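DUF3845 domain-containing protein (Bacteroides thetaiotaomicron VPI-5482, PDB 3GF6) is of unknown function, a bacterial lipoprotein with an all-beta fold in which two antiparallel sheets pack against each other. Local coordinates at residues 33-38 / 65-70; 42-47 / 81-86; 58-63 / 191-196; 114-119 / 213-218. All blocks are in the same frame, centred on the assembly; numbering follows the deposited sequence. Where two conformers were deposited one is given.

How the contacts relate
The four contacts sample both sheets of an all-beta sandwich. Contact 3 lies nearest the middle, about 7 Å from the chain's centre, and joins strands 56-62 and 187-198 of one sheet. Contacts 1 and 4 belong to the other sheet and touch, with centres about 10 Å apart, because strands 29-35 and 203-219 are neighbours there. Contact 2 faces strand 40-46 of that sheet with strand 82-85 of the first, about 8 Å from contact 3 between centres. Along the chain, contacts 1 and 2 interleave, as do 2 and 3, whereas contact 1 closes before contact 4 opens. The two sheets are held together through their apolar faces, as where Leu118 packs on Leu192.

Contact 1: residues 33-38 / 65-70; sequences RSFNEE and NQQKDQ
Arg33 and Asp69 each set CG anti to the backbone N (chi1 168° and -176°), and the arginine chain is extended to NE. Arg33 NH1 meets Asp69 OD2 at 2.8 Å, a salt bridge made on the anti side of the carboxylate oxygen and close to the guanidinium plane. Phe35 CG, set between its backbone N and carbonyl carbon (chi1 60°), starts the ring out over Gln67. The ring is flanked on both faces: Gln67 CB sits over the centre, 3.8 Å from the Phe35 centroid, while Arg33 NH2 lies over the opposite face, nearer the rim.

Asparagine suits positions 36 and 65 because its amide both gives and accepts. Asn36 ND2 donates to Asn65 OD1 at 2.9 Å from above the acceptor's amide plane, the two amides standing almost perpendicular, and Asn65 ND2 donates to Ser34 OG at 3.0 Å, nearly in its own amide plane. Asn36 OD1 takes Gln66 N at 3.1 Å, and Asn36 ND2 also bonds Ser213 O. Phe35 N reaches Gln67 O at 3.0 Å and Gln67 N returns to Phe35 O at 2.9 Å. With Gln66 and Gln67 both set opposite Phe35, this antiparallel pairing is a classic beta bulge.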
# COMPACT_ATOMS: atom_id res chain seq x y z
N ARG A 33 16.19 -0.24 0.58
CA ARG A 33 15.86 -1.44 -0.19
C ARG A 33 15.40 -2.52 0.75
O ARG A 33 16.06 -2.83 1.76
CB ARG A 33 17.07 -1.92 -1.01
CG ARG A 33 16.90 -3.34 -1.63
CD ARG A 33 17.98 -3.65 -2.65
NE ARG A 33 17.77 -5.00 -3.17
CZ ARG A 33 18.49 -6.07 -2.85
NH1 ARG A 33 19.53 -5.99 -2.03
NH2 ARG A 33 18.15 -7.25 -3.37
N SER A 34 14.23 -3.07 0.42
CA SER A 34 13.70 -4.26 1.06
C SER A 34 13.28 -5.28 0.00
O SER A 34 12.88 -4.91 -1.11
CB SER A 34 12.51 -3.92 1.98
OG SER A 34 11.40 -3.42 1.26
N PHE A 35 13.34 -6.55 0.36
CA PHE A 35 13.01 -7.64 -0.53
C PHE A 35 12.66 -8.89 0.27
O PHE A 35 12.55 -8.85 1.51
CB PHE A 35 14.14 -7.88 -1.54
CG PHE A 35 15.44 -8.25 -0.91
CD1 PHE A 35 16.30 -7.26 -0.45
CD2 PHE A 35 15.83 -9.58 -0.81
CE1 PHE A 35 17.54 -7.61 0.15
CE2 PHE A 35 17.06 -9.93 -0.24
CZ PHE A 35 17.91 -8.94 0.23
N ASN A 36 12.49 -10.00 -0.43
CA ASN A 36 12.03 -11.23 0.21
C ASN A 36 12.75 -12.44 -0.37
O ASN A 36 13.14 -12.43 -1.54
CB ASN A 36 10.54 -11.42 -0.00
CG ASN A 36 9.68 -10.33 0.65
OD1 ASN A 36 9.37 -10.37 1.87
ND2 ASN A 36 9.23 -9.41 -0.17
N GLU A 37 12.88 -13.48 0.45
CA GLU A 37 13.45 -14.76 0.04
C GLU A 37 12.39 -15.84 -0.07
O GLU A 37 12.64 -16.89 -0.63
CB GLU A 37 14.54 -15.20 1.01
CG GLU A 37 15.77 -14.27 1.02
CD GLU A 37 16.81 -14.68 2.05
OE1 GLU A 37 16.77 -15.83 2.50
OE2 GLU A 37 17.65 -13.85 2.42
N GLU A 38 11.23 -15.59 0.49
CA GLU A 38 10.11 -16.50 0.38
C GLU A 38 8.81 -15.71 0.52
O GLU A 38 8.80 -14.54 0.94
CB GLU A 38 10.19 -17.57 1.45
CG GLU A 38 10.10 -17.05 2.83
CD GLU A 38 10.32 -18.16 3.89
OE1 GLU A 38 10.53 -19.31 3.51
OE2 GLU A 38 10.27 -17.85 5.11
N ASN A 65 8.52 -5.65 3.35
CA ASN A 65 9.24 -6.84 2.89
C ASN A 65 10.22 -7.26 3.98
O ASN A 65 10.76 -6.39 4.66
CB ASN A 65 9.96 -6.59 1.55
CG ASN A 65 9.01 -6.11 0.46
OD1 ASN A 65 8.07 -6.81 0.14
ND2 ASN A 65 9.26 -4.92 -0.11
N GLN A 66 10.46 -8.57 4.12
CA GLN A 66 11.09 -9.10 5.35
C GLN A 66 12.60 -8.85 5.42
O GLN A 66 13.14 -8.82 6.53
CB GLN A 66 10.80 -10.57 5.57
CG GLN A 66 9.31 -10.89 5.86
CD GLN A 66 9.13 -12.24 6.51
OE1 GLN A 66 8.88 -13.25 5.84
NE2 GLN A 66 9.29 -12.28 7.82
N GLN A 67 13.29 -8.77 4.29
CA GLN A 67 14.76 -8.55 4.26
C GLN A 67 15.09 -7.12 3.96
O GLN A 67 14.45 -6.48 3.10
CB GLN A 67 15.43 -9.42 3.17
CG GLN A 67 15.09 -10.91 3.20
CD GLN A 67 15.29 -11.54 4.53
OE1 GLN A 67 14.44 -12.31 5.00
NE2 GLN A 67 16.42 -11.25 5.14
N LYS A 68 16.14 -6.62 4.63
CA LYS A 68 16.69 -5.28 4.38
C LYS A 68 18.01 -5.51 3.70
O LYS A 68 18.79 -6.38 4.12
CB LYS A 68 16.95 -4.51 5.67
CG LYS A 68 17.32 -3.05 5.48
CD LYS A 68 17.81 -2.38 6.73
CE LYS A 68 19.20 -2.89 7.20
NZ LYS A 68 19.86 -1.92 8.16
N ASP A 69 18.29 -4.72 2.68
CA ASP A 69 19.65 -4.65 2.15
C ASP A 69 20.56 -4.20 3.30
O ASP A 69 20.32 -3.18 3.93
CB ASP A 69 19.70 -3.70 0.96
CG ASP A 69 21.06 -3.64 0.27
OD1 ASP A 69 22.01 -3.17 0.89
OD2 ASP A 69 21.17 -4.03 -0.94
N GLN A 70 21.62 -4.96 3.57
CA GLN A 70 22.44 -4.70 4.74
C GLN A 70 23.29 -3.44 4.63
O GLN A 70 23.93 -3.03 5.61
CB GLN A 70 23.29 -5.92 5.09
CG GLN A 70 22.44 -7.12 5.51
CD GLN A 70 21.59 -6.81 6.71
OE1 GLN A 70 20.35 -6.69 6.62
NE2 GLN A 70 22.25 -6.59 7.84
O HOH W 1 12.05 -13.39 3.30
O HOH W 2 8.29 -15.90 5.80

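Contact 2: residues 42-47 / 81-86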
# COMPACT_ATOMS: atom_id res chain seq x y z
N LEU A 42 0.12 -12.42 5.72
CA LEU A 42 -0.54 -11.73 6.82
C LEU A 42 -1.92 -12.39 7.03
O LEU A 42 -2.63 -12.61 6.04
CB LEU A 42 -0.68 -10.24 6.48
CG LEU A 42 -1.53 -9.33 7.36
CD1 LEU A 42 -1.15 -9.40 8.88
CD2 LEU A 42 -1.41 -7.90 6.78
N ASP A 43 -2.33 -12.69 8.28
CA ASP A 43 -3.58 -13.43 8.57
C ASP A 43 -4.12 -12.82 9.89
O ASP A 43 -3.57 -13.07 10.95
CB ASP A 43 -3.26 -14.92 8.71
CG ASP A 43 -4.46 -15.80 8.80
OD1 ASP A 43 -5.54 -15.30 9.14
OD2 ASP A 43 -4.29 -17.02 8.58
N THR A 44 -5.17 -12.00 9.78
CA THR A 44 -5.61 -11.09 10.84
C THR A 44 -7.14 -10.99 10.78
O THR A 44 -7.68 -10.86 9.70
CB THR A 44 -5.01 -9.66 10.64
OG1 THR A 44 -3.58 -9.68 10.80
CG2 THR A 44 -5.64 -8.64 11.60
N ILE A 45 -7.81 -11.05 11.92
CA ILE A 45 -9.25 -10.82 11.96
C ILE A 45 -9.51 -9.32 11.92
O ILE A 45 -8.97 -8.57 12.75
CB ILE A 45 -9.88 -11.45 13.23
CG1 ILE A 45 -9.97 -12.97 13.07
CG2 ILE A 45 -11.27 -10.89 13.50
CD1 ILE A 45 -10.27 -13.71 14.35
N ALA A 46 -10.27 -8.88 10.91
CA ALA A 46 -10.74 -7.51 10.81
C ALA A 46 -12.09 -7.38 11.50
O ALA A 46 -13.04 -8.16 11.26
CB ALA A 46 -10.81 -7.07 9.36
N GLN A 47 -12.16 -6.41 12.41
CA GLN A 47 -13.35 -6.01 13.09
C GLN A 47 -13.15 -4.65 13.78
O GLN A 47 -12.02 -4.28 14.11
CB GLN A 47 -13.78 -7.06 14.14
CG GLN A 47 -12.86 -7.21 15.31
CD GLN A 47 -13.37 -8.27 16.34
OE1 GLN A 47 -14.56 -8.42 16.57
NE2 GLN A 47 -12.44 -9.00 16.93
N SER A 81 4.04 -7.04 6.56
CA SER A 81 2.86 -6.20 6.36
C SER A 81 1.84 -6.43 7.49
O SER A 81 1.74 -7.52 8.05
CB SER A 81 2.23 -6.52 5.00
OG SER A 81 3.13 -6.21 3.95
N LYS A 82 1.11 -5.38 7.83
CA LYS A 82 0.14 -5.45 8.88
C LYS A 82 -1.12 -4.63 8.51
O LYS A 82 -1.07 -3.73 7.68
CB LYS A 82 0.74 -4.95 10.18
CG LYS A 82 1.03 -3.51 10.18
CD LYS A 82 1.56 -3.06 11.56
CE LYS A 82 1.86 -1.59 11.53
NZ LYS A 82 2.42 -1.11 12.86
N LEU A 83 -2.20 -4.97 9.16
CA LEU A 83 -3.53 -4.44 8.88
C LEU A 83 -4.01 -3.59 10.06
O LEU A 83 -3.94 -4.02 11.23
CB LEU A 83 -4.48 -5.63 8.71
CG LEU A 83 -5.97 -5.45 8.42
CD1 LEU A 83 -6.51 -6.69 7.71
CD2 LEU A 83 -6.84 -5.06 9.67
N THR A 84 -4.58 -2.45 9.74
CA THR A 84 -5.04 -1.49 10.72
C THR A 84 -6.44 -1.07 10.34
O THR A 84 -6.64 -0.63 9.23
CB THR A 84 -4.14 -0.22 10.73
OG1 THR A 84 -2.80 -0.57 11.09
CG2 THR A 84 -4.66 0.80 11.78
N MSE A 85 -7.40 -1.18 11.28
CA MSE A 85 -8.74 -0.65 11.04
C MSE A 85 -8.82 0.87 10.94
O MSE A 85 -8.06 1.60 11.59
CB MSE A 85 -9.66 -1.07 12.16
CG MSE A 85 -9.79 -2.59 12.37
SE MSE A 85 -10.38 -3.60 10.83
CE MSE A 85 -12.11 -2.73 10.54
N SER A 86 -9.79 1.33 10.15
CA SER A 86 -10.14 2.75 10.10
C SER A 86 -10.74 3.16 11.42
O SER A 86 -10.97 2.33 12.32
CB SER A 86 -11.11 3.06 8.97
OG SER A 86 -12.43 2.69 9.30
O HOH W 3 -2.14 -7.29 11.21
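Leu42 presses its CD2 methyl onto the backbone at the start of the partner strand, 3.4 Å from Ser81 O and 3.6 Å from Lys82 CA. Its CG stands anti to the backbone N (chi1 170°), on the side of its own carbonyl carbon. From there CD2 also reaches the Leu83 side chain, while Leu42 CD1 lies against the same Ser81 O at 3.5 Å. The other tight end is built by Met85, modelled as selenomethionine. Met85 CG, set beside its backbone N (chi1 -58°), lies 3.3 Å from Gln47 O; the bend at chi2 then puts Met85 SE 3.8 Å from Ala46 CB. Alanine suits this spot: being small, it lets the end of the methionine side chain, here carrying selenium, lie close to the strand.

Between these ends the packing is slacker. Thr44 CG2 approaches Leu83 CD2 no nearer than 4.2 Å, and a water occupies the polar side of the threonine. It lies 2.8 Å from Thr44 OG1 and accepts the backbone Leu83 N at 3.1 Å, tying the strands where no direct hydrogen bond does so. Leu83 also packs on Phe59, Ile61 and Val205, which links this margin to the hydrophobic interior.

The strands run about 20° apart in direction, yet each finds its backbone partner in its own sheet, strand 40-46 with 203-219 and strand 82-85 with 56-62. This is face-to-face packing of strands from opposite sheets at the margin of a beta sandwich.

Contact 3: residues 58-63 / 191-196; sequences TFMIDL and NLFINL
Thr58 OG1 donates to Asn195 OD1 at 2.6 Å, the shortest polar bond between the strands. The hydroxyl comes from above the amide plane, 49° out of it, and the asparagine's ND2 holds Asp132, so both ends of the amide are used. Further along the same face Met60, modelled as selenomethionine, lays CB 3.7 Å from Phe193 CD1; that ring also meets Phe142 edge-to-face.

The opposite face of the sheet is purely apolar, as befits side chains turned toward the second sheet. Phe59 has CG between its backbone N and carbonyl carbon (chi1 54°), and the ring stands among branched aliphatic groups. Ile194 CD1 touches Phe59 CE1 at 3.6 Å, Ile194 CB makes an off-centre CH-pi contact, and Leu196 CD1 approaches the ring edge in plane, 3.8 Å from Phe59 CE2. An alanine in place of Phe59 would probably open a gap between Ile194, Leu196 and Val205, which would lose the ring they pack on. Next to the Phe59 ring, Ile61 and Leu192 run alongside each other, CB to CB 3.9 Å. Leu63 CD2 closes the row against Leu192 CG at 4.0 Å, the two side chains crossing at about a right angle.

Backbone bonds pair Phe59 with Ile194 and Ile61 with Leu192, each in both directions. Val205 and Leu207 of strand 203-219 meet the apolar face, making this antiparallel ladder part of the core of a two-sheet beta sandwich.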
# COMPACT_ATOMS: atom_id res chain seq x y z
N THR A 58 -13.43 -1.43 6.92
CA THR A 58 -12.52 -0.52 6.20
C THR A 58 -11.16 -0.61 6.90
O THR A 58 -11.06 -0.39 8.13
CB THR A 58 -13.03 0.89 6.22
OG1 THR A 58 -14.40 0.90 5.77
CG2 THR A 58 -12.14 1.75 5.31
N PHE A 59 -10.11 -0.96 6.14
CA PHE A 59 -8.78 -1.11 6.72
C PHE A 59 -7.69 -0.87 5.74
O PHE A 59 -7.94 -0.86 4.52
CB PHE A 59 -8.59 -2.47 7.42
CG PHE A 59 -8.89 -3.65 6.56
CD1 PHE A 59 -7.96 -4.18 5.67
CD2 PHE A 59 -10.13 -4.24 6.62
CE1 PHE A 59 -8.31 -5.28 4.85
CE2 PHE A 59 -10.46 -5.33 5.82
CZ PHE A 59 -9.55 -5.85 4.96
N MSE A 60 -6.49 -0.61 6.26
CA MSE A 60 -5.37 -0.40 5.41
C MSE A 60 -4.20 -1.31 5.80
O MSE A 60 -4.16 -1.86 6.90
CB MSE A 60 -4.95 1.08 5.37
CG MSE A 60 -4.48 1.56 6.63
SE MSE A 60 -2.52 1.47 6.79
CE MSE A 60 -2.68 2.58 8.38
N ILE A 61 -3.30 -1.47 4.83
CA ILE A 61 -2.16 -2.36 4.99
C ILE A 61 -0.90 -1.50 4.90
O ILE A 61 -0.69 -0.71 3.95
CB ILE A 61 -2.10 -3.45 3.90
CG1 ILE A 61 -3.39 -4.25 3.84
CG2 ILE A 61 -0.85 -4.37 4.12
CD1 ILE A 61 -3.76 -4.93 5.13
N ASP A 62 -0.03 -1.65 5.90
CA ASP A 62 1.34 -1.11 5.83
C ASP A 62 2.14 -2.16 5.08
O ASP A 62 2.30 -3.29 5.55
CB ASP A 62 1.97 -0.89 7.21
CG ASP A 62 1.38 0.31 7.96
OD1 ASP A 62 0.56 1.07 7.42
OD2 ASP A 62 1.72 0.48 9.14
N LEU A 63 2.67 -1.80 3.91
CA LEU A 63 3.33 -2.76 3.02
C LEU A 63 4.81 -2.86 3.36
O LEU A 63 5.54 -1.86 3.37
CB LEU A 63 3.16 -2.36 1.57
CG LEU A 63 1.72 -2.54 1.04
CD1 LEU A 63 1.67 -1.77 -0.29
CD2 LEU A 63 1.35 -3.99 0.87
N ASN A 191 1.07 1.85 0.71
CA ASN A 191 -0.02 1.17 1.40
C ASN A 191 -1.02 0.56 0.45
O ASN A 191 -1.08 0.91 -0.73
CB ASN A 191 -0.82 2.12 2.31
CG ASN A 191 0.02 2.79 3.37
OD1 ASN A 191 0.10 2.33 4.54
ND2 ASN A 191 0.65 3.88 2.98
N LEU A 192 -1.80 -0.38 0.98
CA LEU A 192 -3.08 -0.78 0.40
C LEU A 192 -4.21 -0.16 1.23
O LEU A 192 -4.15 -0.14 2.48
CB LEU A 192 -3.28 -2.29 0.38
CG LEU A 192 -2.31 -3.15 -0.42
CD1 LEU A 192 -2.69 -4.65 -0.30
CD2 LEU A 192 -2.29 -2.75 -1.85
N PHE A 193 -5.22 0.33 0.55
CA PHE A 193 -6.46 0.80 1.17
C PHE A 193 -7.61 -0.09 0.69
O PHE A 193 -7.73 -0.33 -0.53
CB PHE A 193 -6.67 2.30 0.81
CG PHE A 193 -5.65 3.21 1.44
CD1 PHE A 193 -5.76 3.61 2.75
CD2 PHE A 193 -4.61 3.70 0.70
CE1 PHE A 193 -4.80 4.38 3.33
CE2 PHE A 193 -3.66 4.50 1.27
CZ PHE A 193 -3.78 4.90 2.59
N ILE A 194 -8.36 -0.64 1.65
CA ILE A 194 -9.37 -1.67 1.39
C ILE A 194 -10.68 -1.36 2.09
O ILE A 194 -10.70 -0.80 3.19
CB ILE A 194 -8.86 -3.09 1.84
CG1 ILE A 194 -7.67 -3.51 1.00
CG2 ILE A 194 -10.00 -4.18 1.71
CD1 ILE A 194 -6.78 -4.56 1.71
N ASN A 195 -11.81 -1.73 1.48
CA ASN A 195 -13.06 -1.79 2.20
C ASN A 195 -13.78 -3.08 1.80
O ASN A 195 -13.82 -3.42 0.64
CB ASN A 195 -14.00 -0.62 1.89
CG ASN A 195 -15.27 -0.66 2.75
OD1 ASN A 195 -15.19 -0.82 3.97
ND2 ASN A 195 -16.45 -0.61 2.10
N LEU A 196 -14.26 -3.82 2.77
CA LEU A 196 -15.12 -4.99 2.48
C LEU A 196 -16.56 -4.71 2.86
O LEU A 196 -16.83 -4.06 3.86
CB LEU A 196 -14.67 -6.22 3.27
CG LEU A 196 -13.18 -6.54 3.32
CD1 LEU A 196 -12.88 -7.74 4.27
CD2 LEU A 196 -12.61 -6.79 1.93

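Contact 4: residues 114-119 / 213-218. With EDO (1,2-ethanediol), chain G; EDO (1,2-ethanediol), chain C.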
# COMPACT_ATOMS: atom_id res chain seq x y z
N VAL A 114 12.09 5.61 -7.42
CA VAL A 114 11.57 4.42 -6.78
C VAL A 114 11.46 3.30 -7.81
O VAL A 114 10.98 3.51 -8.92
CB VAL A 114 10.16 4.68 -6.11
CG1 VAL A 114 9.48 3.40 -5.65
CG2 VAL A 114 10.31 5.63 -4.91
N LYS A 115 11.85 2.09 -7.40
CA LYS A 115 11.62 0.87 -8.17
C LYS A 115 10.99 -0.10 -7.22
O LYS A 115 11.54 -0.35 -6.12
CB LYS A 115 12.94 0.28 -8.69
CG LYS A 115 13.74 1.29 -9.58
CD LYS A 115 15.04 0.70 -10.07
CE LYS A 115 15.76 1.64 -11.04
NZ LYS A 115 15.10 1.71 -12.35
N LEU A 116 9.82 -0.61 -7.60
CA LEU A 116 9.14 -1.56 -6.75
C LEU A 116 8.39 -2.60 -7.53
O LEU A 116 8.04 -2.40 -8.70
CB LEU A 116 8.22 -0.85 -5.74
CG LEU A 116 6.96 -0.10 -6.23
CD1 LEU A 116 5.80 -1.07 -6.54
CD2 LEU A 116 6.52 0.94 -5.20
N ARG A 117 8.16 -3.73 -6.88
CA ARG A 117 7.21 -4.74 -7.37
C ARG A 117 6.37 -5.16 -6.18
O ARG A 117 6.90 -5.39 -5.11
CB ARG A 117 7.92 -5.94 -7.99
CG ARG A 117 6.97 -7.00 -8.57
CD ARG A 117 7.80 -8.01 -9.39
NE ARG A 117 6.98 -9.06 -9.97
CZ ARG A 117 7.48 -10.15 -10.54
NH1 ARG A 117 8.80 -10.31 -10.60
NH2 ARG A 117 6.67 -11.07 -11.03
N LEU A 118 5.04 -5.22 -6.37
CA LEU A 118 4.11 -5.70 -5.36
C LEU A 118 3.34 -6.84 -5.99
O LEU A 118 2.56 -6.61 -6.96
CB LEU A 118 3.16 -4.58 -4.91
CG LEU A 118 2.05 -5.03 -3.96
CD1 LEU A 118 2.69 -5.48 -2.68
CD2 LEU A 118 1.01 -3.90 -3.67
N LYS A 119 3.61 -8.07 -5.50
CA LYS A 119 3.01 -9.27 -6.06
C LYS A 119 2.45 -10.07 -4.92
O LYS A 119 3.11 -10.22 -3.90
CB LYS A 119 4.07 -10.10 -6.84
CG LYS A 119 3.56 -11.43 -7.40
CD LYS A 119 4.64 -12.11 -8.26
CE LYS A 119 4.29 -13.53 -8.68
NZ LYS A 119 2.83 -13.75 -8.80
N SER A 213 8.18 -9.60 -4.42
CA SER A 213 7.92 -8.23 -4.02
C SER A 213 9.20 -7.61 -3.48
O SER A 213 9.97 -8.26 -2.76
CB SER A 213 6.80 -8.15 -3.00
OG SER A 213 5.59 -8.74 -3.47
N TYR A 214 9.43 -6.36 -3.85
CA TYR A 214 10.58 -5.59 -3.37
C TYR A 214 10.32 -4.10 -3.49
O TYR A 214 9.44 -3.66 -4.24
CB TYR A 214 11.87 -5.93 -4.14
CG TYR A 214 11.96 -5.33 -5.52
CD1 TYR A 214 12.53 -4.08 -5.72
CD2 TYR A 214 11.47 -6.02 -6.62
CE1 TYR A 214 12.61 -3.51 -6.98
CE2 TYR A 214 11.55 -5.50 -7.90
CZ TYR A 214 12.11 -4.22 -8.07
OH TYR A 214 12.22 -3.71 -9.31
N PHE A 215 11.14 -3.33 -2.80
CA PHE A 215 11.04 -1.88 -2.79
C PHE A 215 12.42 -1.31 -2.74
O PHE A 215 13.19 -1.69 -1.88
CB PHE A 215 10.25 -1.45 -1.54
CG PHE A 215 10.19 0.03 -1.38
CD1 PHE A 215 9.19 0.75 -2.03
CD2 PHE A 215 11.17 0.72 -0.68
CE1 PHE A 215 9.15 2.14 -1.91
CE2 PHE A 215 11.15 2.10 -0.59
CZ PHE A 215 10.14 2.81 -1.18
N GLU A 216 12.73 -0.36 -3.63
CA GLU A 216 14.01 0.35 -3.68
C GLU A 216 13.78 1.84 -3.81
O GLU A 216 12.90 2.26 -4.56
CB GLU A 216 14.87 -0.07 -4.87
CG GLU A 216 15.24 -1.52 -4.82
CD GLU A 216 16.02 -1.99 -6.04
OE1 GLU A 216 16.20 -1.25 -7.01
OE2 GLU A 216 16.47 -3.15 -5.99
N LEU A 217 14.61 2.61 -3.11
CA LEU A 217 14.58 4.06 -3.14
C LEU A 217 16.01 4.61 -3.37
O LEU A 217 16.94 4.27 -2.62
CB LEU A 217 14.04 4.63 -1.83
CG LEU A 217 13.91 6.15 -1.72
CD1 LEU A 217 12.95 6.75 -2.78
CD2 LEU A 217 13.44 6.53 -0.29
N TYR A 218 16.14 5.44 -4.39
CA TYR A 218 17.38 6.08 -4.75
C TYR A 218 17.29 7.59 -4.54
O TYR A 218 16.26 8.20 -4.82
CB TYR A 218 17.71 5.82 -6.24
CG TYR A 218 17.91 4.37 -6.54
CD1 TYR A 218 16.83 3.53 -6.82
CD2 TYR A 218 19.19 3.80 -6.47
CE1 TYR A 218 17.03 2.16 -7.06
CE2 TYR A 218 19.39 2.45 -6.72
CZ TYR A 218 18.30 1.64 -7.00
OH TYR A 218 18.50 0.32 -7.25
C1 EDO G . 10.23 -1.87 -11.03
O1 EDO G . 9.85 -3.23 -10.75
C2 EDO G . 10.74 -1.83 -12.47
O2 EDO G . 12.16 -1.69 -12.48
C1 EDO C . 11.33 -8.56 -11.41
O1 EDO C . 11.22 -8.50 -10.01
C2 EDO C . 12.65 -7.93 -11.74
O2 EDO C . 13.55 -8.97 -11.43
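An antiparallel ladder joins Lys115 to Glu216 and Arg117 to Tyr214 as hydrogen-bonded pairs; beyond the last pair, Ser213 OG accepts Lys119 N at 2.9 Å. On the outward face Tyr214 CG, between the backbone N and the carbonyl carbon (chi1 76°), starts the ring across the opposite strand, with Arg117 N over one face. Arg117 CB supports Tyr214 CE2 at 3.7 Å, and the arginine's NE is held by Asp175. Tyr214 OH is 2.8 Å from O1 of one ethanediol (chain G), which donates to Leu116 O at 2.9 Å, while Arg117 NH1 donates to O1 of the other (chain C) at 3.1 Å, both probably from the crystallisation liquor. An alanine in place of Tyr214 would probably leave the Leu116-Arg117 backbone without its aromatic cover and the chain G diol without its hydroxyl neighbour.

This ladder belongs to the second sheet of the sandwich, and its inner face suits branched and aromatic side chains: Leu116 packs on Phe190 of the facing sheet. There Val114 CG2 meets Leu217 CD1 at 3.6 Å, while Leu116 CD2 comes to the edge of the Phe215 ring. On the outer face Tyr218 OH donates to Glu216 OE1 at 2.8 Å, and Lys115 NZ pairs with Asp179.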